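Local coordinates for histidine kinase (Paraburkholderia phymatum, PDB 6NB0), which probably uses ATP to phosphorylate a histidine of its own phospho-acceptor domain, as sensor kinases do at the start of a phosphorelay, at residues K129-L139 with T162-R173. Numbering follows the deposited sequence. Where two conformers were deposited one is given.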
ATOM      1  N   LYS A 129      15.652  -4.593  -8.752  1.00 61.99           N
ATOM      2  CA  LYS A 129      15.571  -6.050  -8.825  1.00 55.37           C
ATOM      3  C   LYS A 129      15.221  -6.460 -10.251  1.00 44.71           C
ATOM      4  O   LYS A 129      14.073  -6.363 -10.650  1.00 44.81           O
ATOM      5  CB  LYS A 129      14.540  -6.580  -7.832  1.00 56.84           C
ATOM      6  CG  LYS A 129      14.792  -6.141  -6.399  1.00 66.08           C
ATOM      7  CD  LYS A 129      13.550  -6.319  -5.529  1.00 72.10           C
ATOM      8  CE  LYS A 129      13.263  -7.779  -5.240  1.00 77.92           C
ATOM      9  NZ  LYS A 129      11.967  -7.929  -4.522  1.00 87.84           N
ATOM     10  N   ARG A 130      16.206  -6.884 -11.034  1.00 50.93           N
ATOM     11  CA  ARG A 130      15.984  -7.516 -12.329  0.50 52.02           C
ATOM     12  C   ARG A 130      16.636  -8.887 -12.285  1.00 50.67           C
ATOM     13  O   ARG A 130      17.781  -8.998 -11.851  1.00 47.91           O
ATOM     14  CB  ARG A 130      16.591  -6.693 -13.470  0.50 52.27           C
ATOM     15  CG  ARG A 130      16.098  -5.263 -13.557  0.50 48.78           C
ATOM     16  CD  ARG A 130      14.667  -5.216 -14.045  0.50 43.16           C
ATOM     17  NE  ARG A 130      14.179  -3.848 -14.157  0.50 43.16           N
ATOM     18  CZ  ARG A 130      13.688  -3.138 -13.148  0.50 50.45           C
ATOM     19  NH1 ARG A 130      13.616  -3.664 -11.933  0.50 34.98           N
ATOM     20  NH2 ARG A 130      13.264  -1.899 -13.355  0.50 58.78           N
ATOM     21  N   ALA A 131      15.918  -9.928 -12.705  1.00 48.34           N
ATOM     22  CA  ALA A 131      16.507 -11.259 -12.759  1.00 45.63           C
ATOM     23  C   ALA A 131      15.726 -12.084 -13.780  1.00 37.03           C
ATOM     24  O   ALA A 131      14.523 -11.875 -13.941  1.00 36.84           O
ATOM     25  CB  ALA A 131      16.499 -11.959 -11.391  1.00 45.79           C
ATOM     26  N   PRO A 132      16.394 -13.004 -14.480  1.00 35.50           N
ATOM     27  CA  PRO A 132      15.700 -13.734 -15.557  1.00 35.93           C
ATOM     28  C   PRO A 132      14.661 -14.686 -14.984  1.00 32.10           C
ATOM     29  O   PRO A 132      14.890 -15.334 -13.963  1.00 36.68           O
ATOM     30  CB  PRO A 132      16.833 -14.492 -16.273  1.00 36.27           C
ATOM     31  CG  PRO A 132      17.980 -14.493 -15.356  1.00 43.21           C
ATOM     32  CD  PRO A 132      17.825 -13.320 -14.401  1.00 38.68           C
ATOM     33  N   PHE A 133      13.515 -14.769 -15.654  1.00 30.42           N
ATOM     34  CA  PHE A 133      12.461 -15.686 -15.244  1.00 37.91           C
ATOM     35  C   PHE A 133      11.671 -16.095 -16.475  1.00 36.67           C
ATOM     36  O   PHE A 133      11.668 -15.404 -17.501  1.00 34.31           O
ATOM     37  CB  PHE A 133      11.507 -15.059 -14.197  1.00 29.38           C
ATOM     38  CG  PHE A 133      10.687 -13.934 -14.748  1.00 31.55           C
ATOM     39  CD1 PHE A 133       9.438 -14.177 -15.311  1.00 31.85           C
ATOM     40  CD2 PHE A 133      11.181 -12.636 -14.743  1.00 32.70           C
ATOM     41  CE1 PHE A 133       8.687 -13.149 -15.852  1.00 31.74           C
ATOM     42  CE2 PHE A 133      10.431 -11.589 -15.289  1.00 29.08           C
ATOM     43  CZ  PHE A 133       9.190 -11.842 -15.833  1.00 29.21           C
ATOM     44  N   ALA A 134      10.960 -17.207 -16.338  1.00 36.88           N
ATOM     45  CA  ALA A 134      10.124 -17.736 -17.409  1.00 36.43           C
ATOM     46  C   ALA A 134       8.797 -16.980 -17.506  1.00 32.91           C
ATOM     47  O   ALA A 134       8.046 -16.868 -16.529  1.00 31.77           O
ATOM     48  CB  ALA A 134       9.893 -19.235 -17.184  1.00 36.28           C
ATOM     49  N   LEU A 135       8.507 -16.464 -18.708  1.00 30.59           N
ATOM     50  CA  LEU A 135       7.310 -15.655 -18.924  1.00 27.84           C
ATOM     51  C   LEU A 135       6.036 -16.485 -18.842  1.00 32.88           C
ATOM     52  O   LEU A 135       5.032 -16.035 -18.284  1.00 31.11           O
ATOM     53  CB  LEU A 135       7.394 -14.965 -20.292  1.00 28.32           C
ATOM     54  CG  LEU A 135       8.257 -13.691 -20.302  1.00 31.33           C
ATOM     55  CD1 LEU A 135       8.590 -13.245 -21.747  1.00 35.57           C
ATOM     56  CD2 LEU A 135       7.510 -12.586 -19.539  1.00 29.17           C
ATOM     57  N   ARG A 136       6.040 -17.688 -19.416  1.00 34.30           N
ATOM     58  CA  ARG A 136       4.764 -18.407 -19.493  1.00 32.16           C
ATOM     59  C   ARG A 136       4.235 -18.843 -18.121  1.00 29.37           C
ATOM     60  O   ARG A 136       3.029 -18.700 -17.868  1.00 30.22           O
ATOM     61  CB  ARG A 136       4.891 -19.611 -20.425  1.00 30.58           C
ATOM     62  CG  ARG A 136       3.647 -20.491 -20.449  1.00 33.69           C
ATOM     63  CD  ARG A 136       2.436 -19.709 -20.933  1.00 35.49           C
ATOM     64  NE  ARG A 136       1.228 -20.529 -21.054  1.00 42.70           N
ATOM     65  CZ  ARG A 136       0.913 -21.239 -22.138  1.00 46.29           C
ATOM     66  NH1 ARG A 136       1.729 -21.249 -23.195  1.00 39.12           N
ATOM     67  NH2 ARG A 136      -0.216 -21.940 -22.172  1.00 41.77           N
ATOM     68  N   PRO A 137       5.061 -19.380 -17.206  1.00 32.64           N
ATOM     69  CA  PRO A 137       4.532 -19.645 -15.857  1.00 34.85           C
ATOM     70  C   PRO A 137       4.034 -18.393 -15.162  1.00 34.14           C
ATOM     71  O   PRO A 137       3.088 -18.465 -14.363  1.00 30.93           O
ATOM     72  CB  PRO A 137       5.725 -20.271 -15.119  1.00 33.66           C
ATOM     73  CG  PRO A 137       6.591 -20.883 -16.227  1.00 34.03           C
ATOM     74  CD  PRO A 137       6.455 -19.852 -17.333  1.00 34.57           C
ATOM     75  N   LEU A 138       4.618 -17.228 -15.461  1.00 27.17           N
ATOM     76  CA  LEU A 138       4.068 -15.997 -14.885  1.00 31.03           C
ATOM     77  C   LEU A 138       2.656 -15.708 -15.402  1.00 33.53           C
ATOM     78  O   LEU A 138       1.768 -15.319 -14.628  1.00 26.62           O
ATOM     79  CB  LEU A 138       5.005 -14.817 -15.169  1.00 28.91           C
ATOM     80  CG  LEU A 138       4.431 -13.492 -14.660  1.00 28.89           C
ATOM     81  CD1 LEU A 138       4.156 -13.544 -13.161  1.00 31.50           C
ATOM     82  CD2 LEU A 138       5.363 -12.325 -15.005  1.00 32.86           C
ATOM     83  N   LEU A 139       2.436 -15.875 -16.709  1.00 28.20           N
ATOM     84  CA  LEU A 139       1.105 -15.708 -17.272  1.00 30.05           C
ATOM     85  C   LEU A 139       0.111 -16.685 -16.651  1.00 28.91           C
ATOM     86  O   LEU A 139      -1.023 -16.304 -16.334  1.00 27.89           O
ATOM     87  CB  LEU A 139       1.169 -15.889 -18.794  1.00 28.10           C
ATOM     88  CG  LEU A 139       2.028 -14.836 -19.509  1.00 30.26           C
ATOM     89  CD1 LEU A 139       2.284 -15.234 -20.963  1.00 30.81           C
ATOM     90  CD2 LEU A 139       1.392 -13.439 -19.450  1.00 27.55           C
ATOM     91  N   THR A 162      -1.495 -16.989 -25.897  1.00 31.35           N
ATOM     92  CA  THR A 162      -0.088 -16.657 -26.011  1.00 34.27           C
ATOM     93  C   THR A 162       0.616 -17.794 -26.728  1.00 36.40           C
ATOM     94  O   THR A 162       0.248 -18.963 -26.536  1.00 36.31           O
ATOM     95  CB  THR A 162       0.581 -16.401 -24.654  1.00 31.20           C
ATOM     96  OG1 THR A 162       1.939 -16.004 -24.874  1.00 31.39           O
ATOM     97  CG2 THR A 162       0.563 -17.650 -23.744  1.00 34.46           C
ATOM     98  N   PRO A 163       1.569 -17.480 -27.608  1.00 35.95           N
ATOM     99  CA  PRO A 163       2.491 -18.504 -28.121  1.00 41.33           C
ATOM    100  C   PRO A 163       3.687 -18.744 -27.211  1.00 33.89           C
ATOM    101  O   PRO A 163       4.501 -19.626 -27.494  1.00 37.60           O
ATOM    102  CB  PRO A 163       2.938 -17.904 -29.460  1.00 40.61           C
ATOM    103  CG  PRO A 163       3.003 -16.404 -29.158  1.00 38.79           C
ATOM    104  CD  PRO A 163       1.782 -16.166 -28.252  1.00 38.74           C
ATOM    105  N   LEU A 164       3.807 -18.004 -26.112  1.00 29.78           N
ATOM    106  CA  LEU A 164       4.992 -18.109 -25.271  1.00 34.07           C
ATOM    107  C   LEU A 164       5.053 -19.475 -24.588  1.00 35.93           C
ATOM    108  O   LEU A 164       4.065 -19.949 -24.017  1.00 36.17           O
ATOM    109  CB  LEU A 164       4.995 -16.987 -24.230  1.00 33.18           C
ATOM    110  CG  LEU A 164       5.018 -15.557 -24.787  1.00 35.19           C
ATOM    111  CD1 LEU A 164       4.913 -14.529 -23.645  1.00 31.50           C
ATOM    112  CD2 LEU A 164       6.267 -15.311 -25.647  1.00 35.54           C
ATOM    113  N   ALA A 165       6.216 -20.108 -24.664  1.00 36.79           N
ATOM    114  CA  ALA A 165       6.456 -21.402 -24.036  1.00 39.83           C
ATOM    115  C   ALA A 165       7.686 -21.306 -23.138  1.00 37.34           C
ATOM    116  O   ALA A 165       7.550 -21.265 -21.911  1.00 38.63           O
ATOM    117  CB  ALA A 165       6.622 -22.497 -25.094  1.00 39.15           C
ATOM    118  N   ALA A 166       8.882 -21.230 -23.729  1.00 36.76           N
ATOM    119  CA  ALA A 166      10.123 -21.209 -22.955  1.00 40.90           C
ATOM    120  C   ALA A 166      10.750 -19.820 -22.816  1.00 45.51           C
ATOM    121  O   ALA A 166      11.793 -19.696 -22.155  1.00 40.24           O
ATOM    122  CB  ALA A 166      11.148 -22.169 -23.569  1.00 44.64           C
ATOM    123  N   GLN A 167      10.148 -18.778 -23.400  1.00 35.87           N
ATOM    124  CA  GLN A 167      10.784 -17.462 -23.416  1.00 33.73           C
ATOM    125  C   GLN A 167      11.042 -16.960 -22.005  1.00 33.01           C
ATOM    126  O   GLN A 167      10.232 -17.160 -21.104  1.00 32.39           O
ATOM    127  CB  GLN A 167       9.904 -16.440 -24.150  1.00 31.73           C
ATOM    128  CG  GLN A 167       9.962 -16.556 -25.668  1.00 36.86           C
ATOM    129  CD  GLN A 167       8.999 -17.601 -26.230  1.00 42.05           C
ATOM    130  OE1 GLN A 167       8.378 -18.372 -25.485  1.00 39.51           O
ATOM    131  NE2 GLN A 167       8.867 -17.619 -27.553  1.00 41.14           N
ATOM    132  N   GLN A 168      12.170 -16.286 -21.828  1.00 31.54           N
ATOM    133  CA  GLN A 168      12.509 -15.664 -20.560  1.00 32.99           C
ATOM    134  C   GLN A 168      12.627 -14.154 -20.718  1.00 37.70           C
ATOM    135  O   GLN A 168      12.826 -13.622 -21.822  1.00 32.76           O
ATOM    136  CB  GLN A 168      13.830 -16.221 -20.005  1.00 33.12           C
ATOM    137  CG  GLN A 168      13.800 -17.740 -19.758  1.00 41.25           C
ATOM    138  CD  GLN A 168      13.984 -18.094 -18.286  1.00 46.29           C
ATOM    139  OE1 GLN A 168      14.713 -17.408 -17.563  1.00 39.70           O
ATOM    140  NE2 GLN A 168      13.331 -19.168 -17.838  1.00 42.62           N
ATOM    141  N   MET A 169      12.548 -13.476 -19.578  1.00 33.23           N
ATOM    142  CA  MET A 169      12.679 -12.030 -19.500  1.00 34.49           C
ATOM    143  C   MET A 169      13.511 -11.681 -18.278  1.00 35.87           C
ATOM    144  O   MET A 169      13.265 -12.213 -17.193  1.00 35.15           O
ATOM    145  CB  MET A 169      11.300 -11.369 -19.393  1.00 33.10           C
ATOM    146  CG  MET A 169      11.322  -9.916 -18.971  1.00 36.11           C
ATOM    147  SD  MET A 169       9.647  -9.234 -18.934  1.00 33.69           S
ATOM    148  CE  MET A 169      10.042  -7.490 -18.959  1.00 38.06           C
ATOM    149  N   ASP A 170      14.466 -10.773 -18.453  1.00 37.52           N
ATOM    150  CA  ASP A 170      15.247 -10.222 -17.343  1.00 36.41           C
ATOM    151  C   ASP A 170      14.427  -9.063 -16.788  1.00 40.11           C
ATOM    152  O   ASP A 170      14.490  -7.941 -17.276  1.00 43.97           O
ATOM    153  CB  ASP A 170      16.623  -9.779 -17.821  1.00 44.17           C
ATOM    154  CG  ASP A 170      17.507  -9.261 -16.683  1.00 55.16           C
ATOM    155  OD1 ASP A 170      17.291  -9.665 -15.519  1.00 50.39           O
ATOM    156  OD2 ASP A 170      18.406  -8.439 -16.959  1.00 65.02           O
ATOM    157  N   GLY A 171      13.626  -9.338 -15.765  1.00 36.76           N
ATOM    158  CA  GLY A 171      12.718  -8.335 -15.251  1.00 39.66           C
ATOM    159  C   GLY A 171      12.521  -8.479 -13.758  1.00 38.95           C
ATOM    160  O   GLY A 171      13.074  -9.373 -13.110  1.00 39.21           O
ATOM    161  N   ASP A 172      11.717  -7.576 -13.208  1.00 35.07           N
ATOM    162  CA  ASP A 172      11.387  -7.620 -11.782  1.00 36.74           C
ATOM    163  C   ASP A 172      10.144  -8.493 -11.688  1.00 30.14           C
ATOM    164  O   ASP A 172       9.024  -8.020 -11.877  1.00 29.54           O
ATOM    165  CB  ASP A 172      11.153  -6.215 -11.242  1.00 37.15           C
ATOM    166  CG  ASP A 172      10.907  -6.186  -9.746  1.00 43.69           C
ATOM    167  OD1 ASP A 172      10.320  -7.136  -9.206  1.00 33.09           O
ATOM    168  OD2 ASP A 172      11.290  -5.190  -9.105  1.00 44.56           O
ATOM    169  N   ARG A 173      10.338  -9.800 -11.471  1.00 34.64           N
ATOM    170  CA  ARG A 173       9.213 -10.716 -11.661  1.00 35.33           C
ATOM    171  C   ARG A 173       8.059 -10.365 -10.735  1.00 29.12           C
ATOM    172  O   ARG A 173       6.899 -10.387 -11.150  1.00 29.41           O
ATOM    173  CB  ARG A 173       9.621 -12.172 -11.429  1.00 31.77           C
ATOM    174  CG  ARG A 173       8.485 -13.153 -11.772  1.00 29.52           C
ATOM    175  CD  ARG A 173       8.843 -14.601 -11.392  1.00 34.01           C
ATOM    176  NE  ARG A 173       7.854 -15.542 -11.936  1.00 31.85           N
ATOM    177  CZ  ARG A 173       6.683 -15.824 -11.370  1.00 36.25           C
ATOM    178  NH1 ARG A 173       6.322 -15.236 -10.227  1.00 34.60           N
ATOM    179  NH2 ARG A 173       5.866 -16.686 -11.949  1.00 32.81           N
TER
HETATM  180  O   HOH W   1      10.401  -7.204  -6.537  0.55 46.39           O
HETATM  181  O   HOH W   2      13.350  -3.497  -9.203  1.00 54.48           O
HETATM  182  O   HOH W   3       8.056 -17.445 -13.944  1.00 30.24           O
HETATM  183  O   HOH W   4       8.177 -19.017 -20.632  1.00 36.52           O
HETATM  184  O   HOH W   5       0.921 -21.759 -26.173  1.00 59.54           O
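Phe133 CG lies between its backbone N and carbonyl carbon (chi1 67°), and the Arg173 stem, extended from CG to NE with CG trans to N (chi1 -174°), passes over one face of the Phe133 ring. Arg173 CG sits over the middle of the ring, 3.8 Å from the Phe133 centroid, a CH-pi contact well served by a long aliphatic stem. Beyond it the guanidinium turns nearly perpendicular to the ring, takes Leu138 CD1 on one face and reaches a salt bridge with Glu141. Met169 lies alongside Phe133, its SD 4.1 Å from Phe133 CZ in an oblique Met-aromatic contact. Met169 CB rests 3.9 Å from Leu135 CG; Leu176 of helix 173-189 touches both Phe133 and Met169. Phe133 and Met169 project from the same face of a two-stranded antiparallel ribbon, 131-134 with 168-171, part of what is probably the ATP-binding alpha/beta domain of a histidine kinase. Ala131 pairs with Gly171, and Phe133 with Met169, each through two backbone hydrogen bonds. Gly171, lacking a side chain, sets its CA at the edge of the Phe133 ring, in plane. Just past the ribbon, Leu135 N donates to Gln167 O at 3.0 Å, almost straight (173°). Arg136 brings NH1 to Leu164 O at 2.8 Å, with that oxygen in the guanidinium plane, while Thr162 CG2 covers one face. Leu139 CD1 packs 3.8 Å from Leu164 CD1, branched apolar groups suited to this buried place.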